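Local coordinates for protein ferritin light chain (Trichoplusia ni, PDB 1Z6O) that forms, with the heavy chain, the 24-subunit cage of a secreted insect ferritin that stores iron, the light chain probably helping to nucleate the ferrihydrite core, at residues 40-45 with 92-97; 127-132 with 176-181. All blocks are in the same frame, centred on the assembly; numbering follows the deposited sequence.

Contact 1. Residues 40-45 with 92-97; sequences ELQAYA and KHVTKR
The imidazole of H93 receives L41 obliquely: methyl CD2 of the leucine comes within 4.1 Å of ring carbon CD2, the leucine lying roughly perpendicular to the histidine side chain. The ring of H93 also stacks with Y162, and its NE2 is hydrogen-bonded to E158, so a carbon of the ring meets the leucine while a nitrogen meets a carboxylate; histidine suits a place with such mixed neighbours. L41 has CG anti to its backbone N (chi1 -167°), and from there its CD2 also reaches V94, 3.7 Å from CG2, leucine and valine overlapping side by side and pointing opposite ways. V94, branched at CB, presents two methyls. CG2 lies against the leucine, and both CG1 and CG2 stand 4.1 Å from CG of Q42, whose extended chain runs across the valine and carries the amide past it, where its O and N are hydrogen-bonded outside the two segments.

These residues join the first two long helices of the ferritin four-helix bundle, 37-61 and 70-96, which run antiparallel here at 158° with local axes 10.0 Å apart. I159 of helix 157-190 touches both L41 and H93, bringing a third helix to the contact. At the end of helix 70-96, T95 turns back on the preceding turn: its OG1 donates to O of K92 at 3.0 Å, from above the carbonyl plane, and the same oxygen also accepts the helical hydrogen bond from N of K96.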
ATOM      1  N   GLU A  40     -48.553  33.828  -4.407  1.00 16.65           N
ATOM      2  CA  GLU A  40     -48.797  32.404  -4.682  1.00 18.96           C
ATOM      3  C   GLU A  40     -47.615  31.545  -4.206  1.00 19.06           C
ATOM      4  O   GLU A  40     -47.811  30.432  -3.723  1.00 17.62           O
ATOM      5  CB  GLU A  40     -49.021  32.161  -6.179  1.00 20.34           C
ATOM      6  CG  GLU A  40     -50.371  32.664  -6.672  1.00 28.42           C
ATOM      7  CD  GLU A  40     -51.540  31.942  -6.014  1.00 37.87           C
ATOM      8  OE1 GLU A  40     -52.583  32.598  -5.794  1.00 35.96           O
ATOM      9  OE2 GLU A  40     -51.428  30.724  -5.725  1.00 32.71           O
ATOM     10  N   LEU A  41     -46.395  32.056  -4.345  1.00 16.83           N
ATOM     11  CA  LEU A  41     -45.234  31.287  -3.897  1.00 18.41           C
ATOM     12  C   LEU A  41     -45.301  31.120  -2.376  1.00 19.79           C
ATOM     13  O   LEU A  41     -44.992  30.052  -1.842  1.00 17.31           O
ATOM     14  CB  LEU A  41     -43.938  31.986  -4.309  1.00 19.16           C
ATOM     15  CG  LEU A  41     -42.685  31.109  -4.154  1.00 30.42           C
ATOM     16  CD1 LEU A  41     -42.797  29.887  -5.089  1.00 24.48           C
ATOM     17  CD2 LEU A  41     -41.428  31.929  -4.477  1.00 26.99           C
ATOM     18  N   GLN A  42     -45.710  32.170  -1.666  1.00 16.64           N
ATOM     19  CA  GLN A  42     -45.843  32.067  -0.213  1.00 18.33           C
ATOM     20  C   GLN A  42     -46.913  31.034   0.141  1.00 19.03           C
ATOM     21  O   GLN A  42     -46.728  30.228   1.056  1.00 18.81           O
ATOM     22  CB  GLN A  42     -46.235  33.418   0.393  1.00 18.08           C
ATOM     23  CG  GLN A  42     -45.138  34.475   0.308  1.00 17.98           C
ATOM     24  CD  GLN A  42     -45.616  35.818   0.825  1.00 29.02           C
ATOM     25  OE1 GLN A  42     -46.224  35.893   1.883  1.00 30.85           O
ATOM     26  NE2 GLN A  42     -45.334  36.879   0.089  1.00 29.12           N
ATOM     27  N   ALA A  43     -48.042  31.063  -0.564  1.00 15.99           N
ATOM     28  CA  ALA A  43     -49.110  30.097  -0.292  1.00 17.25           C
ATOM     29  C   ALA A  43     -48.665  28.669  -0.651  1.00 18.43           C
ATOM     30  O   ALA A  43     -49.192  27.696  -0.116  1.00 17.15           O
ATOM     31  CB  ALA A  43     -50.393  30.468  -1.086  1.00 17.82           C
ATOM     32  N   TYR A  44     -47.707  28.544  -1.564  1.00 16.43           N
ATOM     33  CA  TYR A  44     -47.208  27.223  -1.970  1.00 17.69           C
ATOM     34  C   TYR A  44     -46.358  26.633  -0.833  1.00 17.09           C
ATOM     35  O   TYR A  44     -46.372  25.421  -0.605  1.00 16.76           O
ATOM     36  CB  TYR A  44     -46.378  27.349  -3.261  1.00 15.75           C
ATOM     37  CG  TYR A  44     -46.195  26.043  -4.030  1.00 16.86           C
ATOM     38  CD1 TYR A  44     -47.238  25.111  -4.130  1.00 17.00           C
ATOM     39  CD2 TYR A  44     -45.016  25.786  -4.725  1.00 17.38           C
ATOM     40  CE1 TYR A  44     -47.106  23.954  -4.922  1.00 17.37           C
ATOM     41  CE2 TYR A  44     -44.870  24.635  -5.516  1.00 18.76           C
ATOM     42  CZ  TYR A  44     -45.920  23.729  -5.611  1.00 18.76           C
ATOM     43  OH  TYR A  44     -45.776  22.602  -6.405  1.00 19.08           O
ATOM     44  N   ALA A  45     -45.619  27.482  -0.116  1.00 16.25           N
ATOM     45  CA  ALA A  45     -44.833  26.998   1.024  1.00 16.55           C
ATOM     46  C   ALA A  45     -45.827  26.498   2.077  1.00 19.19           C
ATOM     47  O   ALA A  45     -45.619  25.471   2.720  1.00 16.54           O
ATOM     48  CB  ALA A  45     -43.985  28.133   1.617  1.00 16.15           C
ATOM     49  N   LYS A  92     -37.031  30.130   1.746  1.00 15.32           N
ATOM     50  CA  LYS A  92     -35.749  30.740   1.407  1.00 16.90           C
ATOM     51  C   LYS A  92     -35.793  31.397   0.027  1.00 18.33           C
ATOM     52  O   LYS A  92     -35.157  32.431  -0.183  1.00 18.79           O
ATOM     53  CB  LYS A  92     -34.620  29.703   1.455  1.00 17.23           C
ATOM     54  CG  LYS A  92     -34.275  29.261   2.897  1.00 17.98           C
ATOM     55  CD  LYS A  92     -33.205  28.177   2.901  1.00 23.86           C
ATOM     56  CE  LYS A  92     -32.774  27.849   4.336  1.00 28.93           C
ATOM     57  NZ  LYS A  92     -31.799  26.707   4.369  1.00 32.57           N
ATOM     58  N   HIS A  93     -36.542  30.822  -0.912  1.00 15.57           N
ATOM     59  CA  HIS A  93     -36.619  31.432  -2.241  1.00 16.16           C
ATOM     60  C   HIS A  93     -37.398  32.751  -2.191  1.00 16.86           C
ATOM     61  O   HIS A  93     -37.038  33.729  -2.854  1.00 16.36           O
ATOM     62  CB  HIS A  93     -37.295  30.491  -3.250  1.00 16.63           C
ATOM     63  CG  HIS A  93     -36.951  30.821  -4.669  1.00 20.16           C
ATOM     64  ND1 HIS A  93     -35.832  30.316  -5.295  1.00 22.33           N
ATOM     65  CD2 HIS A  93     -37.521  31.679  -5.549  1.00 18.60           C
ATOM     66  CE1 HIS A  93     -35.725  30.851  -6.500  1.00 23.81           C
ATOM     67  NE2 HIS A  93     -36.737  31.683  -6.679  1.00 18.72           N
ATOM     68  N   VAL A  94     -38.478  32.765  -1.418  1.00 15.95           N
ATOM     69  CA  VAL A  94     -39.298  33.966  -1.232  1.00 16.08           C
ATOM     70  C   VAL A  94     -38.401  35.111  -0.719  1.00 18.34           C
ATOM     71  O   VAL A  94     -38.457  36.246  -1.223  1.00 15.56           O
ATOM     72  CB  VAL A  94     -40.441  33.685  -0.197  1.00 17.83           C
ATOM     73  CG1 VAL A  94     -41.037  34.997   0.339  1.00 19.80           C
ATOM     74  CG2 VAL A  94     -41.539  32.830  -0.860  1.00 18.83           C
ATOM     75  N   THR A  95     -37.562  34.822   0.273  1.00 15.24           N
ATOM     76  CA  THR A  95     -36.687  35.866   0.812  1.00 14.62           C
ATOM     77  C   THR A  95     -35.518  36.173  -0.115  1.00 15.26           C
ATOM     78  O   THR A  95     -35.028  37.304  -0.144  1.00 16.66           O
ATOM     79  CB  THR A  95     -36.153  35.508   2.215  1.00 17.41           C
ATOM     80  OG1 THR A  95     -35.433  34.272   2.163  1.00 18.42           O
ATOM     81  CG2 THR A  95     -37.315  35.385   3.200  1.00 16.39           C
ATOM     82  N   LYS A  96     -35.064  35.180  -0.872  1.00 15.17           N
ATOM     83  CA  LYS A  96     -33.976  35.423  -1.821  1.00 15.59           C
ATOM     84  C   LYS A  96     -34.416  36.486  -2.840  1.00 17.97           C
ATOM     85  O   LYS A  96     -33.618  37.329  -3.257  1.00 16.01           O
ATOM     86  CB  LYS A  96     -33.611  34.133  -2.574  1.00 17.07           C
ATOM     87  CG  LYS A  96     -32.572  34.371  -3.678  1.00 20.84           C
ATOM     88  CD  LYS A  96     -31.909  33.078  -4.168  1.00 27.56           C
ATOM     89  CE  LYS A  96     -32.884  32.178  -4.882  1.00 36.42           C
ATOM     90  NZ  LYS A  96     -32.204  30.931  -5.357  1.00 45.70           N
ATOM     91  N   ARG A  97     -35.690  36.442  -3.235  1.00 14.70           N
ATOM     92  CA  ARG A  97     -36.223  37.395  -4.208  1.00 15.94           C
ATOM     93  C   ARG A  97     -36.680  38.721  -3.587  1.00 18.26           C
ATOM     94  O   ARG A  97     -37.354  39.520  -4.237  1.00 17.44           O
ATOM     95  CB  ARG A  97     -37.365  36.749  -5.022  1.00 16.04           C
ATOM     96  CG  ARG A  97     -36.905  35.576  -5.930  1.00 15.61           C
ATOM     97  CD  ARG A  97     -35.845  36.024  -6.963  1.00 16.35           C
ATOM     98  NE  ARG A  97     -36.301  37.164  -7.760  1.00 15.62           N
ATOM     99  CZ  ARG A  97     -37.112  37.084  -8.813  1.00 21.62           C
ATOM    100  NH1 ARG A  97     -37.568  35.906  -9.234  1.00 16.96           N
ATOM    101  NH2 ARG A  97     -37.490  38.193  -9.437  1.00 16.38           N
TER

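Contact 2. Residues 127-132 with 176-181; sequences AKALDT and RTLAGH
This is a buried helix-helix contact made by leucine and alanine side chains within the ferritin four-helix bundle, joining its third and fourth long helices, 122-148 and 157-190. The two short segments run antiparallel, their N-to-C directions 154° apart and their axes 9.2 Å from each other at closest approach. L130 and L178 are in register, with 5.6 Å between their CA atoms, and the two leucines interleave, each ending against the other helix, where their methyls also lie against backbone atoms.

L130 leaves its own helix at a slant, but with CG anti to the backbone N (chi1 176°) its methyls reach across. CD1 rests 4.0 Å from CB of L178 and also meets the backbone N and the CB of A179, while CD2 lies against CA of A179. Alanine suits this place because its single methyl leaves the backbone within reach of the larger leucine. In the reverse direction, L178 points toward helix 122-148 and meets A129, another alanine, whose CB is 4.2 Å from CD1 of L178. Each leucine thus packs on a small residue next to its opposite number, and the helices can come close.

F76 of helix 70-96 touches A129, so a further helix of the bundle reaches this layer. L130 and A179 also pack on N25 of a neighbouring light-chain subunit, and D131 takes hydrogen bonds from backbone N atoms of C4 and Y5 there, extending the contact into the cage. The methyl CD1 of L178 finishes over the backbone of A129, 3.9 Å from both the carbonyl C and O of that residue.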
ATOM      1  N   ALA A 127     -54.824   6.551  -2.940  1.00 16.31           N
ATOM      2  CA  ALA A 127     -55.652   7.424  -3.775  1.00 18.83           C
ATOM      3  C   ALA A 127     -55.545   8.866  -3.292  1.00 20.71           C
ATOM      4  O   ALA A 127     -55.454   9.796  -4.096  1.00 19.33           O
ATOM      5  CB  ALA A 127     -57.123   6.975  -3.726  1.00 18.56           C
ATOM      6  N   LYS A 128     -55.577   9.057  -1.977  1.00 18.66           N
ATOM      7  CA  LYS A 128     -55.473  10.399  -1.417  1.00 20.64           C
ATOM      8  C   LYS A 128     -54.070  10.951  -1.658  1.00 19.42           C
ATOM      9  O   LYS A 128     -53.910  12.133  -1.940  1.00 20.77           O
ATOM     10  CB  LYS A 128     -55.762  10.383   0.093  1.00 23.90           C
ATOM     11  CG  LYS A 128     -55.995  11.776   0.699  1.00 36.58           C
ATOM     12  CD  LYS A 128     -57.300  12.375   0.155  1.00 56.41           C
ATOM     13  CE  LYS A 128     -57.861  13.507   1.017  1.00 60.71           C
ATOM     14  NZ  LYS A 128     -57.064  14.769   0.968  1.00 68.43           N
ATOM     15  N   ALA A 129     -53.047  10.107  -1.530  1.00 17.27           N
ATOM     16  CA  ALA A 129     -51.683  10.574  -1.775  1.00 19.01           C
ATOM     17  C   ALA A 129     -51.576  11.020  -3.241  1.00 18.80           C
ATOM     18  O   ALA A 129     -50.989  12.060  -3.551  1.00 17.53           O
ATOM     19  CB  ALA A 129     -50.668   9.454  -1.489  1.00 17.36           C
ATOM     20  N   LEU A 130     -52.150  10.229  -4.143  1.00 17.64           N
ATOM     21  CA  LEU A 130     -52.114  10.562  -5.566  1.00 17.87           C
ATOM     22  C   LEU A 130     -52.807  11.912  -5.799  1.00 19.37           C
ATOM     23  O   LEU A 130     -52.252  12.788  -6.468  1.00 17.45           O
ATOM     24  CB  LEU A 130     -52.802   9.464  -6.393  1.00 15.97           C
ATOM     25  CG  LEU A 130     -52.937   9.702  -7.905  1.00 19.76           C
ATOM     26  CD1 LEU A 130     -51.544   9.836  -8.549  1.00 16.29           C
ATOM     27  CD2 LEU A 130     -53.702   8.517  -8.534  1.00 18.72           C
ATOM     28  N   ASP A 131     -54.010  12.087  -5.249  1.00 17.90           N
ATOM     29  CA  ASP A 131     -54.737  13.352  -5.409  1.00 18.94           C
ATOM     30  C   ASP A 131     -53.972  14.553  -4.852  1.00 20.25           C
ATOM     31  O   ASP A 131     -53.932  15.614  -5.478  1.00 17.16           O
ATOM     32  CB  ASP A 131     -56.100  13.319  -4.701  1.00 20.70           C
ATOM     33  CG  ASP A 131     -57.090  12.361  -5.354  1.00 32.73           C
ATOM     34  OD1 ASP A 131     -57.011  12.138  -6.582  1.00 29.99           O
ATOM     35  OD2 ASP A 131     -57.967  11.843  -4.629  1.00 32.70           O
ATOM     36  N   THR A 132     -53.384  14.410  -3.668  1.00 16.18           N
ATOM     37  CA  THR A 132     -52.661  15.541  -3.090  1.00 17.89           C
ATOM     38  C   THR A 132     -51.389  15.864  -3.873  1.00 18.10           C
ATOM     39  O   THR A 132     -50.997  17.028  -3.947  1.00 17.39           O
ATOM     40  CB  THR A 132     -52.317  15.313  -1.586  1.00 22.34           C
ATOM     41  OG1 THR A 132     -51.532  14.129  -1.442  1.00 21.35           O
ATOM     42  CG2 THR A 132     -53.591  15.175  -0.766  1.00 22.73           C
ATOM     43  N   ARG A 176     -46.709   9.338 -11.357  1.00 15.11           N
ATOM     44  CA  ARG A 176     -46.746   8.090 -12.120  1.00 15.07           C
ATOM     45  C   ARG A 176     -46.560   6.893 -11.177  1.00 16.31           C
ATOM     46  O   ARG A 176     -47.216   5.859 -11.324  1.00 16.00           O
ATOM     47  CB  ARG A 176     -45.649   8.086 -13.193  1.00 14.89           C
ATOM     48  CG  ARG A 176     -45.480   6.725 -13.902  1.00 14.60           C
ATOM     49  CD  ARG A 176     -46.780   6.253 -14.596  1.00 15.01           C
ATOM     50  NE  ARG A 176     -46.551   4.959 -15.254  1.00 17.10           N
ATOM     51  CZ  ARG A 176     -46.562   3.786 -14.628  1.00 22.01           C
ATOM     52  NH1 ARG A 176     -46.814   3.726 -13.319  1.00 18.37           N
ATOM     53  NH2 ARG A 176     -46.262   2.675 -15.297  1.00 17.81           N
ATOM     54  N   THR A 177     -45.661   7.031 -10.210  1.00 15.51           N
ATOM     55  CA  THR A 177     -45.418   5.947  -9.251  1.00 18.20           C
ATOM     56  C   THR A 177     -46.674   5.638  -8.429  1.00 17.65           C
ATOM     57  O   THR A 177     -47.075   4.474  -8.299  1.00 16.51           O
ATOM     58  CB  THR A 177     -44.260   6.312  -8.296  1.00 21.24           C
ATOM     59  OG1 THR A 177     -43.057   6.437  -9.061  1.00 21.39           O
ATOM     60  CG2 THR A 177     -44.061   5.226  -7.223  1.00 23.59           C
ATOM     61  N   LEU A 178     -47.297   6.678  -7.882  1.00 15.94           N
ATOM     62  CA  LEU A 178     -48.507   6.497  -7.083  1.00 16.71           C
ATOM     63  C   LEU A 178     -49.667   5.969  -7.923  1.00 18.21           C
ATOM     64  O   LEU A 178     -50.450   5.140  -7.452  1.00 17.12           O
ATOM     65  CB  LEU A 178     -48.898   7.820  -6.404  1.00 15.90           C
ATOM     66  CG  LEU A 178     -47.933   8.249  -5.288  1.00 20.20           C
ATOM     67  CD1 LEU A 178     -48.238   9.689  -4.845  1.00 17.49           C
ATOM     68  CD2 LEU A 178     -48.088   7.291  -4.099  1.00 21.83           C
ATOM     69  N   ALA A 179     -49.795   6.440  -9.164  1.00 15.43           N
ATOM     70  CA  ALA A 179     -50.875   5.949 -10.027  1.00 16.02           C
ATOM     71  C   ALA A 179     -50.665   4.448 -10.264  1.00 19.35           C
ATOM     72  O   ALA A 179     -51.624   3.672 -10.279  1.00 18.28           O
ATOM     73  CB  ALA A 179     -50.879   6.694 -11.373  1.00 16.75           C
ATOM     74  N   GLY A 180     -49.411   4.049 -10.464  1.00 16.61           N
ATOM     75  CA  GLY A 180     -49.114   2.637 -10.674  1.00 16.58           C
ATOM     76  C   GLY A 180     -49.495   1.821  -9.441  1.00 18.61           C
ATOM     77  O   GLY A 180     -50.032   0.717  -9.567  1.00 18.45           O
ATOM     78  N   HIS A 181     -49.221   2.347  -8.247  1.00 17.73           N
ATOM     79  CA  HIS A 181     -49.573   1.620  -7.019  1.00 17.61           C
ATOM     80  C   HIS A 181     -51.087   1.416  -6.942  1.00 21.46           C
ATOM     81  O   HIS A 181     -51.540   0.341  -6.551  1.00 18.15           O
ATOM     82  CB  HIS A 181     -49.127   2.370  -5.744  1.00 16.37           C
ATOM     83  CG  HIS A 181     -47.644   2.506  -5.594  1.00 17.23           C
ATOM     84  ND1 HIS A 181     -46.748   1.679  -6.236  1.00 19.14           N
ATOM     85  CD2 HIS A 181     -46.902   3.349  -4.834  1.00 18.15           C
ATOM     86  CE1 HIS A 181     -45.517   2.005  -5.881  1.00 18.92           C
ATOM     87  NE2 HIS A 181     -45.582   3.015  -5.029  1.00 19.43           N
TER

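How the contacts relate
After the short helix 4-11 the chain enters helix 37-61, the first of the bundle, and contact 1 closes when helix 70-96 has returned alongside it, after 46 intervening residues, mostly helical. Contact 2 opens only later, on helix 122-148, and closes on helix 157-190 after a further 43. The two closures therefore follow in series, neither nested nor crossed: each ties one antiparallel pair of the four-helix bundle, the first and second helices, then the third and fourth. Their centres lie 26 Å apart, and their nearest atoms, about 8 Å apart, do not touch. The pairs are nevertheless joined, since helix 157-190 also packs on contact 1 and helix 70-96 on contact 2.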